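Local coordinates for protein ABC sugar (Ribose) transporter, periplasmic substrate-binding subunit (Rhodobacter sphaeroides, PDB 3L49) that probably binds a sugar, perhaps ribose or a related carbohydrate, in the periplasm and hands it to an ABC transporter for uptake, at residues A[5-10]-A[61-66]; A[13-18]-A[40-45]; A[101-106]-A[249-254]; A[169-174]-A[200-205]; A[218-223]-A[238-243]. All coordinates share one frame; numbering follows the deposited sequence. Where two conformers were deposited one is given.

Contact 1. Residues A[5-10]-A[61-66]; sequences GKTIGI and KPDAII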
# COMPACT_ATOMS: atom_id res chain seq x y z
N GLY A 5 -26.15 -18.29 -0.04
CA GLY A 5 -27.15 -17.65 0.79
C GLY A 5 -26.55 -16.63 1.73
O GLY A 5 -27.06 -16.41 2.82
N LYS A 6 -25.44 -16.02 1.31
CA LYS A 6 -24.65 -15.20 2.22
C LYS A 6 -24.52 -13.76 1.76
O LYS A 6 -24.60 -13.45 0.56
CB LYS A 6 -23.25 -15.80 2.45
CG LYS A 6 -23.20 -17.33 2.59
CD LYS A 6 -23.46 -17.82 3.99
CE LYS A 6 -23.65 -19.34 3.98
NZ LYS A 6 -23.54 -19.93 5.35
N THR A 7 -24.34 -12.88 2.74
CA THR A 7 -24.13 -11.46 2.48
C THR A 7 -22.80 -11.06 3.10
O THR A 7 -22.58 -11.28 4.29
CB THR A 7 -25.26 -10.59 3.09
OG1 THR A 7 -26.53 -11.13 2.71
CG2 THR A 7 -25.15 -9.16 2.60
N ILE A 8 -21.92 -10.50 2.28
CA ILE A 8 -20.60 -10.08 2.75
C ILE A 8 -20.47 -8.57 2.59
O ILE A 8 -20.63 -8.04 1.49
CB ILE A 8 -19.44 -10.77 1.96
CG1 ILE A 8 -19.66 -12.29 1.82
CG2 ILE A 8 -18.06 -10.43 2.57
CD1 ILE A 8 -19.79 -13.08 3.12
N GLY A 9 -20.20 -7.89 3.69
CA GLY A 9 -19.89 -6.47 3.66
C GLY A 9 -18.43 -6.20 3.35
O GLY A 9 -17.54 -6.92 3.80
N ILE A 10 -18.19 -5.16 2.55
CA ILE A 10 -16.84 -4.66 2.26
C ILE A 10 -16.74 -3.21 2.75
O ILE A 10 -17.57 -2.38 2.39
CB ILE A 10 -16.53 -4.66 0.74
CG1 ILE A 10 -16.62 -6.08 0.16
CG2 ILE A 10 -15.16 -4.03 0.43
CD1 ILE A 10 -16.90 -6.06 -1.32
N LYS A 61 -25.94 -6.76 9.94
CA LYS A 61 -25.64 -8.16 10.27
C LYS A 61 -25.30 -9.05 9.05
O LYS A 61 -26.10 -9.92 8.67
CB LYS A 61 -26.78 -8.79 11.08
CG LYS A 61 -27.00 -8.16 12.44
CD LYS A 61 -28.35 -8.58 13.01
CE LYS A 61 -28.59 -7.96 14.37
NZ LYS A 61 -28.62 -6.47 14.30
N PRO A 62 -24.12 -8.83 8.42
CA PRO A 62 -23.77 -9.70 7.32
C PRO A 62 -23.14 -10.99 7.84
O PRO A 62 -22.85 -11.10 9.04
CB PRO A 62 -22.76 -8.87 6.51
CG PRO A 62 -22.43 -7.65 7.35
CD PRO A 62 -23.05 -7.85 8.69
N ASP A 63 -22.95 -11.96 6.94
CA ASP A 63 -22.27 -13.20 7.30
C ASP A 63 -20.77 -13.02 7.59
O ASP A 63 -20.19 -13.81 8.34
CB ASP A 63 -22.53 -14.29 6.25
CG ASP A 63 -24.02 -14.55 6.02
OD1 ASP A 63 -24.55 -15.52 6.60
OD2 ASP A 63 -24.66 -13.76 5.30
N ALA A 64 -20.16 -11.98 7.01
CA ALA A 64 -18.79 -11.53 7.34
C ALA A 64 -18.48 -10.14 6.81
O ALA A 64 -19.13 -9.65 5.89
CB ALA A 64 -17.74 -12.52 6.85
N ILE A 65 -17.46 -9.51 7.39
CA ILE A 65 -16.99 -8.20 6.93
C ILE A 65 -15.53 -8.28 6.43
O ILE A 65 -14.69 -8.91 7.08
CB ILE A 65 -17.15 -7.13 8.04
CG1 ILE A 65 -18.65 -6.84 8.26
CG2 ILE A 65 -16.38 -5.83 7.72
CD1 ILE A 65 -18.97 -6.04 9.53
N ILE A 66 -15.27 -7.69 5.26
CA ILE A 66 -13.89 -7.49 4.79
C ILE A 66 -13.50 -6.02 4.87
O ILE A 66 -14.14 -5.16 4.28
CB ILE A 66 -13.63 -7.99 3.35
CG1 ILE A 66 -14.28 -9.36 3.10
CG2 ILE A 66 -12.14 -8.08 3.11
CD1 ILE A 66 -14.08 -9.87 1.67
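Strands 7-12 and 64-68 run as parallel neighbours in the sheet of one lobe, and the contact takes in their first residues together with the turn leading into the second. The carboxylate of Asp-63 holds this turn. Its CG lies anti to its own carbonyl carbon (chi1 -57°), which sends OD2 to the other segment, where it accepts from Thr-7 N at 2.7 Å. That bond is almost straight (170° at the hydrogen), although the donor stands above the carboxylate plane. Asp-63 N answers by donating to Thr-7 O at 2.8 Å, so one residue grips both backbone polar atoms of Thr-7. An alanine at Asp-63 would remove the acceptor of Thr-7 N and would probably loosen the entry into the strand pair. The bent Lys-6 chain crosses the carboxylate at about a right angle, with CD 3.6 Å from Asp-63 OD1. Beyond the turn the ladder of an open alpha/beta sheet sets in: Gly-9 N donates to Ala-64 O at 3.0 Å, and Ile-66 N to Gly-9 O at 2.8 Å. The other edge of strand 7-12 is taken by Thr-37, Ile-39 and Leu-41 of strand 37-42. On the face bearing Ile-8, Ala-64 and Ile-66, Ile-8 CG2 meets Ile-66 CG1 at 4.0 Å, and Val-256 and Val-259 of helix 248-263 lie over them.

Contact 2. Residues A[13-18]-A[40-45]; sequences IGTDHD and ALDAGR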
# COMPACT_ATOMS: atom_id res chain seq x y z
N ILE A 13 -11.25 2.17 2.66
CA ILE A 13 -11.11 3.61 2.90
C ILE A 13 -11.15 4.43 1.60
O ILE A 13 -11.43 5.62 1.62
CB ILE A 13 -9.88 3.97 3.79
CG1 ILE A 13 -10.04 5.40 4.35
CG2 ILE A 13 -8.56 3.74 3.05
CD1 ILE A 13 -9.13 5.76 5.51
N GLY A 14 -10.91 3.80 0.46
CA GLY A 14 -11.03 4.50 -0.81
C GLY A 14 -10.93 3.62 -2.03
O GLY A 14 -10.63 2.42 -1.93
N THR A 15 -11.23 4.22 -3.17
CA THR A 15 -10.99 3.62 -4.49
C THR A 15 -10.37 4.71 -5.37
O THR A 15 -10.45 4.66 -6.60
CB THR A 15 -12.29 3.10 -5.16
OG1 THR A 15 -13.10 4.20 -5.58
CG2 THR A 15 -13.09 2.19 -4.23
N ASP A 16 -9.75 5.69 -4.70
CA ASP A 16 -9.22 6.91 -5.30
C ASP A 16 -8.14 6.65 -6.36
O ASP A 16 -8.05 7.38 -7.34
CB ASP A 16 -8.67 7.82 -4.20
CG ASP A 16 -8.55 9.28 -4.63
OD1 ASP A 16 -9.58 9.89 -4.99
OD2 ASP A 16 -7.41 9.81 -4.58
N HIS A 17 -7.39 5.57 -6.22
CA HIS A 17 -6.27 5.23 -7.07
C HIS A 17 -6.37 3.75 -7.28
O HIS A 17 -6.97 2.94 -6.61
CB HIS A 17 -4.89 5.58 -6.51
CG HIS A 17 -4.56 4.87 -5.24
ND1 HIS A 17 -3.77 3.75 -5.20
CD2 HIS A 17 -4.92 5.13 -3.96
CE1 HIS A 17 -3.65 3.34 -3.94
NE2 HIS A 17 -4.34 4.16 -3.17
N ASP A 18 -5.46 3.41 -8.17
CA ASP A 18 -5.52 2.18 -8.98
C ASP A 18 -5.48 0.86 -8.19
O ASP A 18 -6.20 -0.05 -8.47
CB ASP A 18 -4.39 2.19 -10.01
CG ASP A 18 -4.53 1.12 -11.04
OD1 ASP A 18 -5.52 1.15 -11.78
OD2 ASP A 18 -3.65 0.26 -11.14
N ALA A 40 -21.08 -3.24 -0.59
CA ALA A 40 -19.82 -2.57 -0.84
C ALA A 40 -19.84 -1.11 -0.44
O ALA A 40 -20.53 -0.29 -1.06
CB ALA A 40 -19.45 -2.72 -2.30
N LEU A 41 -19.06 -0.77 0.58
CA LEU A 41 -18.97 0.61 1.05
C LEU A 41 -17.57 1.21 0.88
O LEU A 41 -16.56 0.58 1.21
CB LEU A 41 -19.45 0.72 2.50
CG LEU A 41 -20.89 0.25 2.82
CD1 LEU A 41 -21.04 0.09 4.31
CD2 LEU A 41 -21.99 1.19 2.26
N ASP A 42 -17.54 2.43 0.35
CA ASP A 42 -16.32 3.17 0.05
C ASP A 42 -16.32 4.48 0.84
O ASP A 42 -17.25 5.28 0.75
CB ASP A 42 -16.23 3.42 -1.47
CG ASP A 42 -15.16 4.45 -1.88
OD1 ASP A 42 -14.37 4.93 -1.04
OD2 ASP A 42 -15.12 4.78 -3.08
N ALA A 43 -15.26 4.71 1.60
CA ALA A 43 -15.22 5.83 2.55
C ALA A 43 -14.81 7.15 1.93
O ALA A 43 -14.92 8.19 2.59
CB ALA A 43 -14.35 5.50 3.74
N GLY A 44 -14.33 7.12 0.69
CA GLY A 44 -13.81 8.30 0.00
C GLY A 44 -12.68 9.00 0.74
O GLY A 44 -12.65 10.23 0.80
N ARG A 45 -11.77 8.21 1.33
CA ARG A 45 -10.58 8.69 2.07
C ARG A 45 -10.89 9.51 3.34
O ARG A 45 -10.02 10.19 3.90
CB ARG A 45 -9.58 9.38 1.14
CG ARG A 45 -8.85 8.40 0.22
CD ARG A 45 -7.72 7.70 0.97
NE ARG A 45 -7.27 6.46 0.33
CZ ARG A 45 -6.40 5.61 0.87
NH1 ARG A 45 -5.87 5.86 2.07
NH2 ARG A 45 -6.06 4.51 0.22
O HOH W 1 -7.99 5.34 -2.15
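Arg-45 reaches back from the turn after strand 37-42 over the loop that follows strand 7-12. Its backbone N donates to Ile-13 O at 2.6 Å, nearly along the C=O axis. From CB the chain sets out with CG beside the backbone N and anti to the carbonyl carbon, 4.0 Å from Ile-13 O. A bend at chi2 (-79°) then carries CD and NE back along the loop. NE donates to a water at 2.8 Å that lies in the guanidinium plane, and the same water accepts from Asp-16 N at 3.1 Å. CZ lies 3.6 Å from Ile-13 CG2, the methyl centred over one face of the guanidinium. NH1 leans on that methyl too, while NH2 comes to the edge of the His-17 ring, 3.8 Å from NE2. The main partner of NH2 is Asp-20, in a salt bridge. Asp-42 shapes the turn before Arg-45: OD1 takes Gly-44 N at 2.8 Å in an Asx turn, and OD2 accepts from Thr-15 OG1 in a longer bond, both from above the carboxylate plane. An alanine at Asp-42 would lose both bonds and would probably let the turn presenting Arg-45 slacken. His-17 NE2 hydrogen-bonds O1 of an unidentified ligand, probably from the crystallisation liquor, and Arg-45 NH2 reaches the same atom weakly. With its face on a methyl, NE on the water and NH2 shared between Asp-20 and, weakly, the ligand, the guanidinium is fixed in its orientation in a polar site that, judging by the family, could suit a sugar.

Contact 3. Residues A[101-106]-A[249-254]; sequences NNTTSN and SEIGKL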
# COMPACT_ATOMS: atom_id res chain seq x y z
N ASN A 101 -8.27 -13.52 9.32
CA ASN A 101 -7.32 -13.65 8.23
C ASN A 101 -7.00 -12.27 7.66
O ASN A 101 -7.86 -11.40 7.58
CB ASN A 101 -7.89 -14.60 7.15
CG ASN A 101 -7.06 -14.61 5.86
OD1 ASN A 101 -7.24 -13.75 4.99
ND2 ASN A 101 -6.18 -15.60 5.72
N ASN A 102 -5.74 -12.08 7.28
CA ASN A 102 -5.31 -10.91 6.55
C ASN A 102 -4.71 -11.33 5.22
O ASN A 102 -3.63 -11.90 5.19
CB ASN A 102 -4.28 -10.12 7.36
CG ASN A 102 -3.78 -8.89 6.62
OD1 ASN A 102 -4.57 -8.10 6.10
ND2 ASN A 102 -2.47 -8.72 6.59
N THR A 103 -5.41 -11.06 4.12
CA THR A 103 -4.87 -11.30 2.78
C THR A 103 -4.09 -10.05 2.33
O THR A 103 -4.57 -8.94 2.47
CB THR A 103 -5.97 -11.69 1.76
OG1 THR A 103 -6.66 -12.85 2.24
CG2 THR A 103 -5.36 -12.02 0.40
N THR A 104 -2.89 -10.26 1.79
CA THR A 104 -1.93 -9.17 1.58
C THR A 104 -0.78 -9.64 0.69
O THR A 104 -0.92 -10.64 -0.00
CB THR A 104 -1.40 -8.64 2.96
OG1 THR A 104 -0.54 -7.51 2.78
CG2 THR A 104 -0.69 -9.75 3.76
N SER A 105 0.34 -8.91 0.68
CA SER A 105 1.58 -9.35 0.06
C SER A 105 2.64 -9.51 1.13
O SER A 105 2.40 -9.18 2.30
CB SER A 105 2.05 -8.32 -0.96
OG SER A 105 1.18 -8.27 -2.07
N ASN A 106 3.81 -10.02 0.75
CA ASN A 106 4.91 -10.15 1.70
C ASN A 106 5.66 -8.83 1.76
O ASN A 106 6.62 -8.61 1.03
CB ASN A 106 5.84 -11.30 1.34
CG ASN A 106 6.83 -11.63 2.45
OD1 ASN A 106 7.03 -10.84 3.38
ND2 ASN A 106 7.46 -12.79 2.36
N SER A 249 -5.76 -7.28 -7.62
CA SER A 249 -6.85 -8.13 -8.10
C SER A 249 -6.79 -9.55 -7.54
O SER A 249 -7.84 -10.15 -7.26
CB SER A 249 -6.90 -8.15 -9.63
OG SER A 249 -7.36 -6.90 -10.12
N GLU A 250 -5.58 -10.08 -7.36
CA GLU A 250 -5.42 -11.38 -6.70
C GLU A 250 -5.73 -11.32 -5.22
O GLU A 250 -6.42 -12.21 -4.71
CB GLU A 250 -4.03 -11.96 -6.91
CG GLU A 250 -3.96 -12.86 -8.10
CD GLU A 250 -4.77 -14.14 -7.95
OE1 GLU A 250 -5.55 -14.45 -8.88
OE2 GLU A 250 -4.63 -14.84 -6.92
N ILE A 251 -5.21 -10.29 -4.55
CA ILE A 251 -5.42 -10.07 -3.12
C ILE A 251 -6.92 -10.03 -2.78
O ILE A 251 -7.38 -10.74 -1.88
CB ILE A 251 -4.66 -8.80 -2.62
CG1 ILE A 251 -3.18 -9.13 -2.37
CG2 ILE A 251 -5.26 -8.25 -1.35
CD1 ILE A 251 -2.20 -8.02 -2.74
N GLY A 252 -7.69 -9.24 -3.53
CA GLY A 252 -9.13 -9.13 -3.32
C GLY A 252 -9.85 -10.46 -3.50
O GLY A 252 -10.68 -10.83 -2.67
N LYS A 253 -9.50 -11.16 -4.58
CA LYS A 253 -10.04 -12.48 -4.90
C LYS A 253 -9.78 -13.50 -3.79
O LYS A 253 -10.67 -14.25 -3.42
CB LYS A 253 -9.41 -13.00 -6.18
CG LYS A 253 -10.37 -13.75 -7.06
CD LYS A 253 -9.66 -14.60 -8.09
CE LYS A 253 -10.55 -14.82 -9.31
NZ LYS A 253 -10.70 -16.27 -9.62
N LEU A 254 -8.55 -13.49 -3.27
CA LEU A 254 -8.10 -14.47 -2.28
C LEU A 254 -8.73 -14.26 -0.91
O LEU A 254 -9.00 -15.23 -0.19
CB LEU A 254 -6.57 -14.44 -2.15
CG LEU A 254 -5.69 -15.06 -3.23
CD1 LEU A 254 -4.27 -14.51 -3.13
CD2 LEU A 254 -5.70 -16.59 -3.14
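Thr-103 turns OG1 anti to its carbonyl carbon (chi1 -57°) and so leaves its methyl CG2 anti to the backbone N, aimed into the helix. Ile-251 places CG1 beside its own N (chi1 -81°) and carries CD1 out along the strand. The methyl of Thr-103 lands on Ile-251 O at 3.3 Å and, crossing the Leu-254 side chain at about a right angle, touches Leu-254 CB at 3.7 Å. Ile-251 returns the contact along its longer branch: CG1 lies 3.6 Å from Thr-104 O and CD1, at its end, 3.5 Å from Ser-105 OG; the other branch, CG2, rests against Thr-103. No hydrogen bond links the two segments. The hydroxyls bond to other partners, Thr-103 OG1 with Asn-258 ND2 further along the helix and Ser-105 OG with Gln-246 OE1. The axes of strand 101-105 and of the helical segment 249-254 pass 7.6 Å apart and run nearly antiparallel, at 165°. The helix meets the strand through Ile-251 and Leu-254, one turn apart. A helix laid antiparallel over a sheet strand is the usual layering of an alpha/beta lobe in periplasmic binding proteins, and here the chain has come back to that lobe after strand 240-245.

Contact 4. Residues A[169-174]-A[200-205]; sequences PNTIQS and DVPMIG
Two flat amides meet at the start of helix 171-185: Asn-170 ND2 donates to Gln-173 OE1 at 2.9 Å, coming from above that carbonyl's plane, while OE1 stands moderately out of the plane of the Asn-170 amide. Asn-170 occupies the N-cap position, yet its side chain makes no capping bond and gives one N-H to Gln-173 instead. The first turns of helices 171-185 and 200-212 pack side by side here, on one side of the sheet of the second alpha/beta lobe. Thr-171 lies alongside Pro-202 and points the same way, so its CG2 sits 3.7 Å from Pro-202 CD and also faces Pro-202 N, which carries no hydrogen. The same methyl touches Val-201 CG1 at 3.7 Å. Thr-171 OG1 turns instead to Val-167 O, and Trp-199 lies against the threonine. Ile-172, CG1 beside its backbone N (chi1 -66°), reaches across the second helix from Val-201 to Gly-205, with CG2 against Gly-205 CA. Its CG1 crosses Val-201 at about a right angle, 3.8 Å from Val-201 CG1, and its CD1 meets Ile-204 CG2 at 3.9 Å. Ile-204 passes the packing on to Met-232 of helix 227-234. The two segments come closest at Gly-205, where a CB would collide with Ile-172 O; without one, Gly-205 CA lies 3.4 Å from Ile-172 O in a CA-H...O contact.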
# COMPACT_ATOMS: atom_id res chain seq x y z
N PRO A 169 -5.74 13.97 -0.57
CA PRO A 169 -5.61 13.85 -2.02
C PRO A 169 -4.53 14.78 -2.57
O PRO A 169 -3.78 15.38 -1.78
CB PRO A 169 -7.00 14.23 -2.53
CG PRO A 169 -7.57 15.13 -1.47
CD PRO A 169 -6.74 15.00 -0.21
N ASN A 170 -4.46 14.90 -3.90
CA ASN A 170 -3.44 15.70 -4.58
C ASN A 170 -2.03 15.20 -4.28
O ASN A 170 -1.12 15.97 -3.98
CB ASN A 170 -3.58 17.20 -4.26
CG ASN A 170 -4.97 17.74 -4.57
OD1 ASN A 170 -5.67 18.20 -3.68
ND2 ASN A 170 -5.37 17.67 -5.84
N THR A 171 -1.88 13.87 -4.36
CA THR A 171 -0.67 13.16 -3.98
C THR A 171 0.52 13.52 -4.88
O THR A 171 1.59 13.90 -4.39
CB THR A 171 -0.90 11.63 -4.03
OG1 THR A 171 -2.08 11.30 -3.29
CG2 THR A 171 0.29 10.88 -3.46
N ILE A 172 0.30 13.41 -6.19
CA ILE A 172 1.32 13.57 -7.21
C ILE A 172 1.93 14.98 -7.20
O ILE A 172 3.15 15.13 -7.21
CB ILE A 172 0.76 13.22 -8.63
CG1 ILE A 172 0.40 11.73 -8.71
CG2 ILE A 172 1.73 13.63 -9.74
CD1 ILE A 172 -0.07 11.26 -10.10
N GLN A 173 1.06 15.99 -7.16
CA GLN A 173 1.50 17.38 -7.20
C GLN A 173 2.15 17.82 -5.90
O GLN A 173 3.11 18.59 -5.92
CB GLN A 173 0.36 18.33 -7.59
CG GLN A 173 -0.94 18.14 -6.84
CD GLN A 173 -2.15 18.57 -7.64
OE1 GLN A 173 -3.16 17.86 -7.68
NE2 GLN A 173 -2.06 19.74 -8.29
N SER A 174 1.65 17.31 -4.77
CA SER A 174 2.25 17.61 -3.47
C SER A 174 3.65 17.02 -3.38
O SER A 174 4.56 17.64 -2.83
CB SER A 174 1.36 17.11 -2.34
OG SER A 174 2.04 17.16 -1.09
N ASP A 200 3.52 3.86 -4.69
CA ASP A 200 3.81 4.34 -6.06
C ASP A 200 3.51 5.79 -6.37
O ASP A 200 4.31 6.47 -7.02
CB ASP A 200 2.94 3.55 -7.04
CG ASP A 200 3.70 2.54 -7.80
OD1 ASP A 200 4.94 2.66 -7.87
OD2 ASP A 200 3.06 1.62 -8.35
N VAL A 201 2.30 6.20 -5.98
CA VAL A 201 1.67 7.42 -6.45
C VAL A 201 2.50 8.71 -6.21
O VAL A 201 2.71 9.45 -7.17
CB VAL A 201 0.16 7.48 -6.02
CG1 VAL A 201 -0.51 8.77 -6.45
CG2 VAL A 201 -0.60 6.29 -6.61
N PRO A 202 3.02 8.93 -4.98
CA PRO A 202 3.91 10.10 -4.83
C PRO A 202 5.19 10.04 -5.67
O PRO A 202 5.73 11.08 -6.06
CB PRO A 202 4.27 10.10 -3.33
CG PRO A 202 3.98 8.73 -2.86
CD PRO A 202 2.85 8.22 -3.69
N MET A 203 5.68 8.83 -5.96
CA MET A 203 6.89 8.68 -6.75
C MET A 203 6.68 9.05 -8.22
O MET A 203 7.63 9.40 -8.91
CB MET A 203 7.51 7.29 -6.57
CG MET A 203 8.04 6.99 -5.16
SD MET A 203 9.28 8.17 -4.57
CE MET A 203 8.31 9.37 -3.67
N ILE A 204 5.42 8.98 -8.68
CA ILE A 204 5.05 9.47 -10.01
C ILE A 204 5.34 10.97 -10.11
O ILE A 204 5.95 11.43 -11.07
CB ILE A 204 3.58 9.14 -10.37
CG1 ILE A 204 3.38 7.63 -10.49
CG2 ILE A 204 3.19 9.79 -11.71
CD1 ILE A 204 1.93 7.17 -10.28
N GLY A 205 4.93 11.71 -9.08
CA GLY A 205 5.22 13.13 -8.96
C GLY A 205 6.69 13.45 -8.79
O GLY A 205 7.21 14.36 -9.43

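Contact 5. Residues A[218-223]-A[238-243]; sequences IRTYGV and SPAGAV
Thr-220 O is gripped twice: Gly-241 N donates to it at 2.8 Å in the carbonyl plane, and Ala-242 N adds a weak bond at 3.4 Å. This doubling marks a beta bulge, since the parallel pairing of strands 219-222 and 240-245 slips by one residue between Thr-220 and Tyr-221. Before the bulge Thr-220 N donates to Pro-239 O at 3.0 Å, nearly along the C=O axis. After it, Gly-222 N reaches Ala-242 O in a weak bond of 3.3 Å. Gly-241 is the extra residue, and a CB there would strike Tyr-221 CZ and crowd Arg-219 CB. Tyr-221, with CG anti to its carbonyl carbon (chi1 -59°), brings its ring edge to Ala-242, CD2 lying 3.6 Å from Ala-242 CB. Arg-219 folds back at chi2 and crosses Pro-239 at about a right angle, with CD 3.4 Å from Pro-239 O. The turn into the second strand is set by an ST turn, Ala-240 N donating to Ser-238 OG at 3.2 Å. Farther out, Tyr-221 OH is tied to Asp-121 and Thr-220 OG1 to Thr-207, while Lys-281 NZ donates to the carbonyls of Ser-238 and Ala-240. Helix 227-234 joins the strands in a beta-alpha-beta unit, its Phe-229 resting on Thr-220, Ala-240 and Val-243. With two donors on one carbonyl, the bulge absorbs the extra residue without leaving either N-H of Gly-241 and Ala-242 unbonded, though one bond is weak.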
# COMPACT_ATOMS: atom_id res chain seq x y z
N ILE A 218 19.47 11.07 -9.94
CA ILE A 218 18.69 10.62 -8.78
C ILE A 218 17.65 9.62 -9.26
O ILE A 218 17.08 9.80 -10.34
CB ILE A 218 18.02 11.81 -8.05
CG1 ILE A 218 19.08 12.83 -7.61
CG2 ILE A 218 17.17 11.34 -6.86
CD1 ILE A 218 18.53 14.16 -7.16
N ARG A 219 17.43 8.56 -8.49
CA ARG A 219 16.43 7.56 -8.84
C ARG A 219 15.34 7.48 -7.77
O ARG A 219 15.59 7.73 -6.60
CB ARG A 219 17.08 6.19 -9.09
CG ARG A 219 18.01 6.13 -10.31
CD ARG A 219 17.25 6.15 -11.63
NE ARG A 219 18.14 5.98 -12.79
CZ ARG A 219 18.55 6.96 -13.59
NH1 ARG A 219 18.15 8.21 -13.40
NH2 ARG A 219 19.35 6.68 -14.61
N THR A 220 14.12 7.16 -8.20
CA THR A 220 12.98 7.02 -7.26
C THR A 220 12.55 5.57 -7.10
O THR A 220 12.69 4.76 -8.02
CB THR A 220 11.74 7.85 -7.68
OG1 THR A 220 11.21 7.34 -8.91
CG2 THR A 220 12.08 9.34 -7.83
N TYR A 221 12.03 5.25 -5.92
CA TYR A 221 11.66 3.88 -5.56
C TYR A 221 10.35 3.85 -4.81
O TYR A 221 10.16 4.61 -3.86
CB TYR A 221 12.76 3.24 -4.69
CG TYR A 221 14.10 3.20 -5.38
CD1 TYR A 221 14.96 4.29 -5.31
CD2 TYR A 221 14.48 2.11 -6.15
CE1 TYR A 221 16.17 4.29 -5.98
CE2 TYR A 221 15.69 2.09 -6.82
CZ TYR A 221 16.53 3.19 -6.72
OH TYR A 221 17.73 3.21 -7.36
N GLY A 222 9.45 2.96 -5.22
CA GLY A 222 8.16 2.84 -4.56
C GLY A 222 7.57 1.46 -4.72
O GLY A 222 8.22 0.56 -5.24
N VAL A 223 6.32 1.31 -4.27
CA VAL A 223 5.65 0.02 -4.19
C VAL A 223 4.26 0.14 -4.77
O VAL A 223 3.58 1.12 -4.49
CB VAL A 223 5.51 -0.43 -2.71
CG1 VAL A 223 4.57 -1.63 -2.57
CG2 VAL A 223 6.87 -0.73 -2.07
N SER A 238 13.79 7.99 -18.07
CA SER A 238 13.14 8.39 -16.83
C SER A 238 13.95 8.00 -15.60
O SER A 238 14.52 6.91 -15.56
CB SER A 238 11.74 7.77 -16.76
OG SER A 238 11.21 7.81 -15.45
N PRO A 239 14.02 8.89 -14.60
CA PRO A 239 14.67 8.58 -13.32
C PRO A 239 13.88 7.68 -12.35
O PRO A 239 14.21 7.63 -11.18
CB PRO A 239 14.90 9.96 -12.70
CG PRO A 239 13.84 10.82 -13.26
CD PRO A 239 13.54 10.29 -14.65
N ALA A 240 12.86 6.97 -12.82
CA ALA A 240 12.19 5.99 -11.96
C ALA A 240 13.05 4.74 -11.88
O ALA A 240 13.36 4.14 -12.90
CB ALA A 240 10.80 5.68 -12.47
N GLY A 241 13.43 4.35 -10.65
CA GLY A 241 14.47 3.34 -10.42
C GLY A 241 14.04 1.90 -10.21
O GLY A 241 14.68 0.99 -10.74
N ALA A 242 12.98 1.68 -9.42
CA ALA A 242 12.42 0.35 -9.19
C ALA A 242 11.05 0.40 -8.54
O ALA A 242 10.72 1.35 -7.84
CB ALA A 242 13.37 -0.54 -8.34
N VAL A 243 10.27 -0.65 -8.76
CA VAL A 243 8.94 -0.76 -8.19
C VAL A 243 8.65 -2.20 -7.76
O VAL A 243 8.98 -3.14 -8.47
CB VAL A 243 7.84 -0.19 -9.15
CG1 VAL A 243 7.77 -0.96 -10.47
CG2 VAL A 243 6.49 -0.14 -8.48

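Overall arrangement
From the N terminus, contact 1 closes a loop from the first strand to the third, and contact 2 nests inside it; they touch where Ile-10 O meets Leu-41 N, in neighbouring strands of one sheet. Contact 3 opens after both have closed and spans the longest loop, 101-106 to 249-254, laying a late helix back over the first lobe. Contacts 4 and 5 lie in series within that loop and build the second lobe, touching where Met-203 packs on Thr-220 and Tyr-221. No pair of loops crosses. Contact 2, near the unidentified ligand, comes within about 4 Å of contact 4 (nearest atoms), whereas the centres of contacts 1 and 5 lie about 39 Å apart.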